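Local atomic coordinates of NADH dehydrogenase (Methanothermobacter marburgensis, PDB entry 4R81), a protein that binds flavin mononucleotide in a flavodoxin-like fold and probably oxidises NADH or NADPH with a quinone as electron acceptor. Residues E38-R48 with D71-R81; A82-L91 with D126-A136. All coordinates share one frame; numbering follows the deposited sequence.

Contact 1 (E38-R48 with D71-R81); sequences EVGDLYRMNFR and DVMEEHERIGR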
loop_
_atom_site.group_PDB
_atom_site.type_symbol
_atom_site.label_atom_id
_atom_site.label_comp_id
_atom_site.label_asym_id
_atom_site.label_seq_id
_atom_site.Cartn_x
_atom_site.Cartn_y
_atom_site.Cartn_z
ATOM N N GLU A 38 20.033 5.360 12.370
ATOM C CA GLU A 38 18.992 6.077 13.086
ATOM C C GLU A 38 17.679 5.394 12.741
ATOM O O GLU A 38 17.421 5.113 11.575
ATOM C CB GLU A 38 18.935 7.556 12.666
ATOM C CG GLU A 38 17.853 8.354 13.408
ATOM C CD GLU A 38 17.815 9.829 13.038
ATOM O OE1 GLU A 38 18.686 10.291 12.268
ATOM O OE2 GLU A 38 16.898 10.533 13.521
ATOM N N VAL A 39 16.856 5.121 13.750
ATOM C CA VAL A 39 15.564 4.484 13.516
ATOM C C VAL A 39 14.424 5.488 13.525
ATOM O O VAL A 39 14.262 6.250 14.488
ATOM C CB VAL A 39 15.262 3.378 14.553
ATOM C CG1 VAL A 39 13.912 2.720 14.249
ATOM C CG2 VAL A 39 16.379 2.343 14.556
ATOM N N GLY A 40 13.642 5.477 12.446
ATOM C CA GLY A 40 12.396 6.215 12.397
ATOM C C GLY A 40 11.251 5.255 12.660
ATOM O O GLY A 40 10.797 4.554 11.756
ATOM N N ASP A 41 10.819 5.195 13.916
ATOM C CA ASP A 41 9.726 4.319 14.346
ATOM C C ASP A 41 8.446 5.108 14.101
ATOM O O ASP A 41 8.021 5.910 14.944
ATOM C CB ASP A 41 9.899 3.967 15.835
ATOM C CG ASP A 41 8.883 2.938 16.341
ATOM O OD1 ASP A 41 7.739 2.908 15.849
ATOM O OD2 ASP A 41 9.229 2.162 17.264
ATOM N N LEU A 42 7.848 4.898 12.932
ATOM C CA LEU A 42 6.770 5.756 12.463
ATOM C C LEU A 42 5.570 5.805 13.401
ATOM O O LEU A 42 4.957 6.856 13.560
ATOM C CB LEU A 42 6.326 5.347 11.052
ATOM C CG LEU A 42 7.388 5.481 9.953
ATOM C CD1 LEU A 42 6.824 5.061 8.608
ATOM C CD2 LEU A 42 7.912 6.914 9.880
ATOM N N TYR A 43 5.237 4.680 14.030
ATOM C CA TYR A 43 4.132 4.671 14.989
ATOM C C TYR A 43 4.470 5.469 16.245
ATOM O O TYR A 43 3.649 6.264 16.717
ATOM C CB TYR A 43 3.730 3.244 15.360
ATOM C CG TYR A 43 2.649 2.638 14.488
ATOM C CD1 TYR A 43 1.305 2.728 14.846
ATOM C CD2 TYR A 43 2.973 1.962 13.321
ATOM C CE1 TYR A 43 0.315 2.166 14.059
ATOM C CE2 TYR A 43 1.989 1.395 12.526
ATOM C CZ TYR A 43 0.662 1.492 12.911
ATOM O OH TYR A 43 -0.322 0.928 12.138
ATOM N N ARG A 44 5.679 5.273 16.772
ATOM C CA ARG A 44 6.152 6.029 17.935
ATOM C C ARG A 44 6.183 7.517 17.656
ATOM O O ARG A 44 5.953 8.328 18.540
ATOM C CB ARG A 44 7.565 5.604 18.340
ATOM C CG ARG A 44 7.637 4.404 19.249
ATOM C CD ARG A 44 8.885 4.462 20.124
ATOM N NE ARG A 44 8.608 5.081 21.419
ATOM C CZ ARG A 44 9.062 6.267 21.816
ATOM N NH1 ARG A 44 9.850 6.996 21.029
ATOM N NH2 ARG A 44 8.729 6.723 23.016
ATOM N N MET A 45 6.499 7.863 16.418
ATOM C CA MET A 45 6.620 9.254 16.006
ATOM C C MET A 45 5.277 9.934 15.829
ATOM O O MET A 45 5.231 11.141 15.599
ATOM C CB MET A 45 7.376 9.340 14.678
ATOM C CG MET A 45 8.843 8.940 14.777
ATOM S SD MET A 45 9.597 8.672 13.159
ATOM C CE MET A 45 9.123 10.184 12.328
ATOM N N ASN A 46 4.193 9.168 15.926
ATOM C CA ASN A 46 2.862 9.667 15.570
ATOM C C ASN A 46 2.851 10.254 14.154
ATOM O O ASN A 46 2.199 11.263 13.882
ATOM C CB ASN A 46 2.366 10.693 16.597
ATOM C CG ASN A 46 2.287 10.121 17.998
ATOM O OD1 ASN A 46 3.064 10.490 18.883
ATOM N ND2 ASN A 46 1.341 9.212 18.209
ATOM N N PHE A 47 3.577 9.604 13.252
ATOM C CA PHE A 47 3.747 10.124 11.903
ATOM C C PHE A 47 2.430 10.172 11.151
ATOM O O PHE A 47 1.725 9.166 11.050
ATOM C CB PHE A 47 4.761 9.294 11.123
ATOM C CG PHE A 47 5.081 9.856 9.768
ATOM C CD1 PHE A 47 5.963 10.920 9.638
ATOM C CD2 PHE A 47 4.492 9.331 8.624
ATOM C CE1 PHE A 47 6.262 11.444 8.388
ATOM C CE2 PHE A 47 4.786 9.851 7.375
ATOM C CZ PHE A 47 5.669 10.910 7.258
ATOM N N ARG A 48 2.110 11.347 10.620
ATOM C CA ARG A 48 0.879 11.535 9.871
ATOM C C ARG A 48 1.020 10.834 8.529
ATOM O O ARG A 48 1.904 11.159 7.724
ATOM C CB ARG A 48 0.598 13.026 9.661
ATOM C CG ARG A 48 -0.659 13.311 8.853
ATOM C CD ARG A 48 -1.892 12.820 9.577
ATOM N NE ARG A 48 -3.115 13.232 8.902
ATOM C CZ ARG A 48 -4.338 12.958 9.341
ATOM N NH1 ARG A 48 -4.502 12.275 10.464
ATOM N NH2 ARG A 48 -5.394 13.366 8.653
ATOM N N ASP A 71 7.394 17.997 9.158
ATOM C CA ASP A 71 7.697 16.595 9.415
ATOM C C ASP A 71 8.363 15.945 8.205
ATOM O O ASP A 71 9.268 15.120 8.352
ATOM C CB ASP A 71 6.462 15.818 9.902
ATOM C CG ASP A 71 5.288 15.885 8.941
ATOM O OD1 ASP A 71 5.306 16.681 7.972
ATOM O OD2 ASP A 71 4.317 15.128 9.174
ATOM N N VAL A 72 7.934 16.348 7.014
ATOM C CA VAL A 72 8.555 15.882 5.777
ATOM C C VAL A 72 9.988 16.410 5.644
ATOM O O VAL A 72 10.901 15.664 5.268
ATOM C CB VAL A 72 7.709 16.264 4.538
ATOM C CG1 VAL A 72 8.437 15.895 3.255
ATOM C CG2 VAL A 72 6.354 15.565 4.595
ATOM N N MET A 73 10.187 17.684 5.981
ATOM C CA MET A 73 11.521 18.283 5.951
ATOM C C MET A 73 12.485 17.521 6.860
ATOM O O MET A 73 13.640 17.282 6.497
ATOM C CB MET A 73 11.465 19.763 6.348
ATOM C CG MET A 73 10.615 20.608 5.423
ATOM S SD MET A 73 10.576 22.345 5.899
ATOM C CE MET A 73 12.246 22.833 5.471
ATOM N N GLU A 74 11.999 17.127 8.034
ATOM C CA GLU A 74 12.799 16.350 8.977
ATOM C C GLU A 74 13.178 14.985 8.406
ATOM O O GLU A 74 14.298 14.515 8.606
ATOM C CB GLU A 74 12.061 16.187 10.314
ATOM C CG GLU A 74 12.626 15.101 11.226
ATOM C CD GLU A 74 13.955 15.477 11.861
ATOM O OE1 GLU A 74 14.313 16.679 11.842
ATOM O OE2 GLU A 74 14.639 14.569 12.391
ATOM N N GLU A 75 12.251 14.348 7.694
ATOM C CA GLU A 75 12.559 13.067 7.063
ATOM C C GLU A 75 13.649 13.237 6.007
ATOM O O GLU A 75 14.558 12.409 5.897
ATOM C CB GLU A 75 11.303 12.429 6.461
ATOM C CG GLU A 75 10.270 12.018 7.510
ATOM C CD GLU A 75 10.841 11.064 8.546
ATOM O OE1 GLU A 75 11.222 9.926 8.172
ATOM O OE2 GLU A 75 10.926 11.459 9.738
ATOM N N HIS A 76 13.567 14.321 5.242
ATOM C CA HIS A 76 14.568 14.583 4.217
ATOM C C HIS A 76 15.951 14.818 4.834
ATOM O O HIS A 76 16.959 14.395 4.272
ATOM C CB HIS A 76 14.140 15.749 3.323
ATOM C CG HIS A 76 12.950 15.442 2.470
ATOM N ND1 HIS A 76 12.422 16.343 1.569
ATOM C CD2 HIS A 76 12.190 14.324 2.372
ATOM C CE1 HIS A 76 11.383 15.798 0.963
ATOM N NE2 HIS A 76 11.218 14.574 1.432
ATOM N N GLU A 77 15.995 15.475 5.991
ATOM C CA GLU A 77 17.259 15.650 6.706
ATOM C C GLU A 77 17.834 14.313 7.168
ATOM O O GLU A 77 19.036 14.065 7.036
ATOM C CB GLU A 77 17.081 16.577 7.906
ATOM C CG GLU A 77 16.781 18.015 7.549
ATOM C CD GLU A 77 16.940 18.941 8.740
ATOM O OE1 GLU A 77 17.844 18.689 9.568
ATOM O OE2 GLU A 77 16.161 19.914 8.850
ATOM N N ARG A 78 16.974 13.460 7.714
ATOM C CA ARG A 78 17.392 12.131 8.159
ATOM C C ARG A 78 17.951 11.296 7.009
ATOM O O ARG A 78 18.991 10.646 7.150
ATOM C CB ARG A 78 16.223 11.407 8.835
ATOM C CG ARG A 78 15.802 12.056 10.147
ATOM C CD ARG A 78 14.520 11.454 10.701
ATOM N NE ARG A 78 14.115 12.093 11.950
ATOM C CZ ARG A 78 13.197 11.604 12.776
ATOM N NH1 ARG A 78 12.598 10.454 12.496
ATOM N NH2 ARG A 78 12.891 12.253 13.890
ATOM N N ILE A 79 17.259 11.319 5.873
ATOM C CA ILE A 79 17.736 10.638 4.671
ATOM C C ILE A 79 19.060 11.249 4.195
ATOM O O ILE A 79 19.977 10.532 3.765
ATOM C CB ILE A 79 16.672 10.693 3.553
ATOM C CG1 ILE A 79 15.393 9.994 4.023
ATOM C CG2 ILE A 79 17.198 10.073 2.263
ATOM C CD1 ILE A 79 14.187 10.207 3.116
ATOM N N GLY A 80 19.164 12.571 4.290
ATOM C CA GLY A 80 20.365 13.266 3.862
ATOM C C GLY A 80 21.619 12.849 4.606
ATOM O O GLY A 80 22.715 12.881 4.043
ATOM N N ARG A 81 21.462 12.460 5.872
ATOM C CA ARG A 81 22.599 12.044 6.695
ATOM C C ARG A 81 23.027 10.616 6.370
ATOM O O ARG A 81 24.100 10.175 6.778
ATOM C CB ARG A 81 22.268 12.153 8.190
ATOM C CG ARG A 81 21.970 13.575 8.656
ATOM C CD ARG A 81 22.039 13.713 10.176
ATOM N NE ARG A 81 20.917 13.080 10.868
ATOM C CZ ARG A 81 19.785 13.704 11.184
ATOM N NH1 ARG A 81 19.610 14.976 10.857
ATOM N NH2 ARG A 81 18.821 13.054 11.824
HETATM O O HOH W 1 19.691 9.515 9.687
HETATM O O HOH W 2 21.500 10.617 12.613
HETATM O O HOH W 3 3.808 13.577 11.352
#
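At the margin of the flavodoxin-like sheet, E38 at the start of E38-R48 meets R78 and R81 of D71-R81 in a salt-bridge network that also takes in E74 and E75. The E38 chain is fully extended, with CG anti to the backbone N (chi1 -180°), and this carries the carboxylate out to the helix. There OE1 accepts R81 NH2 at 2.8 Å through its syn lone pair, the carboxylate and guanidinium lying nearly coplanar. OE2 instead sits over one face of the R78 guanidinium, 3.6 Å from R78 NE; the attraction is purely one of charge, because that N-H is directed in plane at E74 OE2, 2.6 Å from R78 NE. Two waters reinforce the corner, both donating to E38 OE1: one also donates to R78 O, and the other accepts from R81 NE.

In chain order 36-41 is the second strand, yet it forms one border of the parallel five-stranded sheet within this chain, and helix 70-80 packs against it here. Beyond the strand, M45 bends at chi3 and brings its methyl CE to 3.4 Å from E75 OE2, while M45 SD receives a weak hydrogen bond from R78 NH1. The other carboxylate oxygen of E75 is held by Y7 and W103, and Y7 OH also bonds R78 NH1, so strand 5-10 shares in fixing this polar layer.

Towards the start of D71-R81 an aromatic ring joins the polar groups. F47 CE1 approaches E75 CG at 4.1 Å, its ring and the E75 carboxylate inclined by 61°. Next to it, a water accepts from R48 N and donates to D71 OD2 at 2.7 Å, an oxygen that is also paired with R106 of helix 98-107.

Contact 2 (A82-L91 with D126-A136); sequences ADALAFIYPL and DIEKAVVLCSA. With FMN (flavin mononucleotide), chain E.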
loop_
_atom_site.group_PDB
_atom_site.type_symbol
_atom_site.label_atom_id
_atom_site.label_comp_id
_atom_site.label_asym_id
_atom_site.label_seq_id
_atom_site.Cartn_x
_atom_site.Cartn_y
_atom_site.Cartn_z
ATOM N N ALA A 82 22.194 9.910 5.614
ATOM C CA ALA A 82 22.384 8.482 5.393
ATOM C C ALA A 82 23.063 8.128 4.074
ATOM O O ALA A 82 22.966 8.859 3.084
ATOM C CB ALA A 82 21.054 7.753 5.509
ATOM N N ASP A 83 23.749 6.988 4.081
ATOM C CA ASP A 83 24.310 6.407 2.871
ATOM C C ASP A 83 23.383 5.295 2.391
ATOM O O ASP A 83 23.430 4.882 1.230
ATOM C CB ASP A 83 25.708 5.839 3.152
ATOM C CG ASP A 83 26.640 6.862 3.787
ATOM O OD1 ASP A 83 27.071 7.799 3.079
ATOM O OD2 ASP A 83 26.947 6.729 4.993
ATOM N N ALA A 84 22.529 4.822 3.295
ATOM C CA ALA A 84 21.649 3.696 3.009
ATOM C C ALA A 84 20.309 3.886 3.707
ATOM O O ALA A 84 20.230 4.578 4.715
ATOM C CB ALA A 84 22.306 2.392 3.468
ATOM N N LEU A 85 19.260 3.281 3.158
ATOM C CA LEU A 85 17.962 3.248 3.815
ATOM C C LEU A 85 17.601 1.803 4.096
ATOM O O LEU A 85 18.063 0.883 3.415
ATOM C CB LEU A 85 16.874 3.880 2.934
ATOM C CG LEU A 85 17.004 5.364 2.575
ATOM C CD1 LEU A 85 15.907 5.797 1.598
ATOM C CD2 LEU A 85 16.992 6.244 3.824
ATOM N N ALA A 86 16.774 1.595 5.105
ATOM C CA ALA A 86 16.209 0.278 5.328
ATOM C C ALA A 86 14.739 0.424 5.664
ATOM O O ALA A 86 14.322 1.435 6.232
ATOM C CB ALA A 86 16.965 -0.456 6.426
ATOM N N PHE A 87 13.955 -0.576 5.281
ATOM C CA PHE A 87 12.522 -0.584 5.530
ATOM C C PHE A 87 12.174 -1.915 6.169
ATOM O O PHE A 87 12.418 -2.975 5.590
ATOM C CB PHE A 87 11.749 -0.377 4.223
ATOM C CG PHE A 87 12.028 0.946 3.574
ATOM C CD1 PHE A 87 13.148 1.118 2.764
ATOM C CD2 PHE A 87 11.194 2.035 3.803
ATOM C CE1 PHE A 87 13.420 2.354 2.172
ATOM C CE2 PHE A 87 11.457 3.273 3.216
ATOM C CZ PHE A 87 12.573 3.432 2.403
ATOM N N ILE A 88 11.627 -1.852 7.377
ATOM C CA ILE A 88 11.324 -3.043 8.154
ATOM C C ILE A 88 9.861 -2.998 8.562
ATOM O O ILE A 88 9.423 -2.074 9.251
ATOM C CB ILE A 88 12.229 -3.134 9.405
ATOM C CG1 ILE A 88 13.701 -3.225 8.968
ATOM C CG2 ILE A 88 11.826 -4.335 10.278
ATOM C CD1 ILE A 88 14.690 -3.268 10.124
ATOM N N TYR A 89 9.095 -3.985 8.105
ATOM C CA TYR A 89 7.645 -3.978 8.280
ATOM C C TYR A 89 7.065 -5.368 8.052
ATOM O O TYR A 89 7.691 -6.212 7.401
ATOM C CB TYR A 89 6.998 -2.973 7.314
ATOM C CG TYR A 89 7.263 -3.274 5.849
ATOM C CD1 TYR A 89 8.395 -2.775 5.219
ATOM C CD2 TYR A 89 6.392 -4.059 5.105
ATOM C CE1 TYR A 89 8.661 -3.045 3.891
ATOM C CE2 TYR A 89 6.650 -4.341 3.764
ATOM C CZ TYR A 89 7.789 -3.825 3.164
ATOM O OH TYR A 89 8.064 -4.092 1.841
ATOM N N PRO A 90 5.872 -5.619 8.598
ATOM C CA PRO A 90 5.131 -6.838 8.265
ATOM C C PRO A 90 4.328 -6.684 6.975
ATOM O O PRO A 90 3.822 -5.593 6.668
ATOM C CB PRO A 90 4.166 -6.978 9.442
ATOM C CG PRO A 90 3.878 -5.562 9.838
ATOM C CD PRO A 90 5.180 -4.814 9.623
ATOM N N LEU A 91 4.196 -7.777 6.237
ATOM C CA LEU A 91 3.400 -7.804 5.020
ATOM C C LEU A 91 1.931 -7.826 5.390
ATOM O O LEU A 91 1.473 -8.780 6.009
ATOM C CB LEU A 91 3.732 -9.055 4.210
ATOM C CG LEU A 91 3.164 -9.034 2.794
ATOM C CD1 LEU A 91 3.673 -7.784 2.092
ATOM C CD2 LEU A 91 3.532 -10.293 2.019
ATOM N N ASP A 126 20.210 10.830 -2.649
ATOM C CA ASP A 126 21.569 10.329 -2.792
ATOM C C ASP A 126 21.800 9.162 -1.834
ATOM O O ASP A 126 22.336 9.332 -0.741
ATOM C CB ASP A 126 22.569 11.454 -2.533
ATOM C CG ASP A 126 23.996 11.024 -2.757
ATOM O OD1 ASP A 126 24.213 10.064 -3.526
ATOM O OD2 ASP A 126 24.899 11.648 -2.165
ATOM N N ILE A 127 21.391 7.974 -2.263
ATOM C CA ILE A 127 21.405 6.792 -1.410
ATOM C C ILE A 127 21.989 5.615 -2.176
ATOM O O ILE A 127 21.488 5.255 -3.250
ATOM C CB ILE A 127 19.978 6.424 -0.941
ATOM C CG1 ILE A 127 19.422 7.484 0.022
ATOM C CG2 ILE A 127 19.962 5.041 -0.282
ATOM C CD1 ILE A 127 20.138 7.551 1.380
ATOM N N GLU A 128 23.041 5.019 -1.622
ATOM C CA GLU A 128 23.770 3.954 -2.306
ATOM C C GLU A 128 23.012 2.626 -2.296
ATOM O O GLU A 128 23.047 1.877 -3.281
ATOM C CB GLU A 128 25.159 3.778 -1.680
ATOM C CG GLU A 128 26.148 3.006 -2.543
ATOM C CD GLU A 128 26.549 3.755 -3.817
ATOM O OE1 GLU A 128 26.541 5.011 -3.822
ATOM O OE2 GLU A 128 26.876 3.084 -4.821
ATOM N N LYS A 129 22.307 2.353 -1.198
ATOM C CA LYS A 129 21.635 1.066 -1.023
ATOM C C LYS A 129 20.395 1.162 -0.146
ATOM O O LYS A 129 20.390 1.863 0.860
ATOM C CB LYS A 129 22.596 0.048 -0.404
ATOM C CG LYS A 129 22.043 -1.367 -0.318
ATOM C CD LYS A 129 23.140 -2.342 0.058
ATOM C CE LYS A 129 22.766 -3.784 -0.262
ATOM N NZ LYS A 129 23.776 -4.734 0.306
ATOM N N ALA A 130 19.350 0.440 -0.531
ATOM C CA ALA A 130 18.190 0.266 0.325
ATOM C C ALA A 130 17.973 -1.220 0.565
ATOM O O ALA A 130 18.061 -2.028 -0.367
ATOM C CB ALA A 130 16.957 0.885 -0.301
ATOM N N VAL A 131 17.695 -1.567 1.818
ATOM C CA VAL A 131 17.407 -2.938 2.217
ATOM C C VAL A 131 15.969 -3.029 2.731
ATOM O O VAL A 131 15.561 -2.263 3.609
ATOM C CB VAL A 131 18.352 -3.390 3.345
ATOM C CG1 VAL A 131 18.051 -4.825 3.752
ATOM C CG2 VAL A 131 19.807 -3.247 2.914
ATOM N N VAL A 132 15.192 -3.961 2.189
ATOM C CA VAL A 132 13.829 -4.172 2.659
ATOM C C VAL A 132 13.761 -5.504 3.390
ATOM O O VAL A 132 14.108 -6.542 2.833
ATOM C CB VAL A 132 12.821 -4.184 1.489
ATOM C CG1 VAL A 132 11.409 -4.494 1.995
ATOM C CG2 VAL A 132 12.848 -2.853 0.766
ATOM N N LEU A 133 13.325 -5.464 4.642
ATOM C CA LEU A 133 13.157 -6.673 5.442
ATOM C C LEU A 133 11.673 -6.804 5.754
ATOM O O LEU A 133 11.133 -6.116 6.633
ATOM C CB LEU A 133 13.989 -6.615 6.729
ATOM C CG LEU A 133 15.504 -6.426 6.596
ATOM C CD1 LEU A 133 16.196 -6.418 7.961
ATOM C CD2 LEU A 133 16.116 -7.499 5.709
ATOM N N CYS A 134 11.009 -7.671 4.999
ATOM C CA CYS A 134 9.564 -7.807 5.073
ATOM C C CYS A 134 9.176 -9.148 5.680
ATOM O O CYS A 134 9.474 -10.211 5.128
ATOM C CB CYS A 134 8.978 -7.677 3.666
ATOM S SG CYS A 134 7.223 -7.965 3.561
ATOM N N SER A 135 8.516 -9.107 6.828
ATOM C CA SER A 135 8.069 -10.327 7.493
ATOM C C SER A 135 6.702 -10.721 6.953
ATOM O O SER A 135 5.824 -9.881 6.819
ATOM C CB SER A 135 7.997 -10.110 9.005
ATOM O OG SER A 135 7.386 -11.214 9.645
ATOM N N ALA A 136 6.516 -11.999 6.629
ATOM C CA ALA A 136 5.250 -12.435 6.043
ATOM C C ALA A 136 4.761 -13.726 6.669
ATOM O O ALA A 136 5.563 -14.557 7.088
ATOM C CB ALA A 136 5.398 -12.613 4.539
HETATM N N1 FMN E . 0.946 -12.437 5.533
HETATM C C2 FMN E . 1.133 -12.676 4.185
HETATM O O2 FMN E . 1.917 -13.545 3.826
HETATM N N3 FMN E . 0.448 -11.940 3.238
HETATM C C4 FMN E . -0.433 -10.955 3.631
HETATM O O4 FMN E . -1.023 -10.308 2.772
HETATM C C4A FMN E . -0.635 -10.705 4.987
HETATM N N5 FMN E . -1.524 -9.735 5.408
HETATM C C5A FMN E . -1.697 -9.490 6.755
HETATM C C6 FMN E . -2.583 -8.497 7.172
HETATM C C7 FMN E . -2.774 -8.246 8.528
HETATM C C7M FMN E . -3.713 -7.164 8.975
HETATM C C8 FMN E . -2.074 -8.991 9.476
HETATM C C8M FMN E . -2.274 -8.736 10.945
HETATM C C9 FMN E . -1.199 -9.989 9.053
HETATM C C9A FMN E . -1.001 -10.241 7.696
HETATM N N10 FMN E . -0.127 -11.228 7.272
HETATM C C10 FMN E . 0.062 -11.454 5.929
HETATM C "C1'" FMN E . 0.663 -12.029 8.256
HETATM C "C2'" FMN E . 1.787 -11.092 8.720
HETATM O "O2'" FMN E . 2.706 -10.801 7.685
HETATM C "C3'" FMN E . 2.464 -11.631 9.969
HETATM O "O3'" FMN E . 1.533 -11.478 11.028
HETATM C "C4'" FMN E . 3.731 -10.847 10.285
HETATM O "O4'" FMN E . 4.737 -11.065 9.319
HETATM C "C5'" FMN E . 4.287 -11.204 11.655
HETATM O "O5'" FMN E . 5.254 -10.227 11.959
HETATM P P FMN E . 4.967 -9.213 13.169
HETATM O O1P FMN E . 4.956 -10.028 14.449
HETATM O O2P FMN E . 6.061 -8.176 13.230
HETATM O O3P FMN E . 3.609 -8.587 12.962
#
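L91 and S135 meet beside the flavin, where L91 N donates to S135 O at 2.7 Å. Each also grips the ribityl chain: FMN O2' donates to L91 O at 2.9 Å, and S135 OG shares a hydrogen bond with FMN O4' at 2.7 Å. The L91 side chain reaches the isoalloxazine, CD2 lying 3.7 Å from FMN N3 and touching A136 CB.

Behind this first shell, C134 SG packs against L91 CB and lies obliquely by the Y89 ring. Y89 takes the crowded rotamer, CG between the backbone N and the carbonyl carbon (chi1 60°), which lays the ring across the neighbouring strand, with CE1 3.6 Å from V132 CG1. Strands 84-90 and 129-135 run parallel as the third and fourth in chain order of the flavodoxin-like sheet, and their C-terminal ends form part of the cofactor pocket. From L85 to L91 a regular ladder of backbone bonds, among them L133 N to F87 O at 2.8 Å, sets their register; before it, E128 N bonds D83 O, leaving buried K129 N without a partner. On the face bearing I88, its CG1 runs alongside L133 CB at 4.1 Å. Helix 148-162 packs over F87, Y89 and L91; at the far end I127 CD1 crosses to L85 CG at 4.0 Å.

Overall arrangement
From the N terminus, strand 5-10 enters the sheet first, and strand 36-41 then lies along it at one margin. Contact 1 closes the loop from E38-R48 to D71-R81, spanning helix 53-61. Helix 70-80 leads directly into strand 84-90 on the other side of strand 5-10, so contact 1 ends where contact 2 begins. Contact 2 closes the next loop, through helix 98-107, by pairing A82-L91 with D126-A136. The two follow in series, neither nested nor crossed, their centres about 14 Å apart. They meet where I79 packs on L85 and I127, joining the helix on the margin strand to the N-terminal ends of the central strands, away from the flavin.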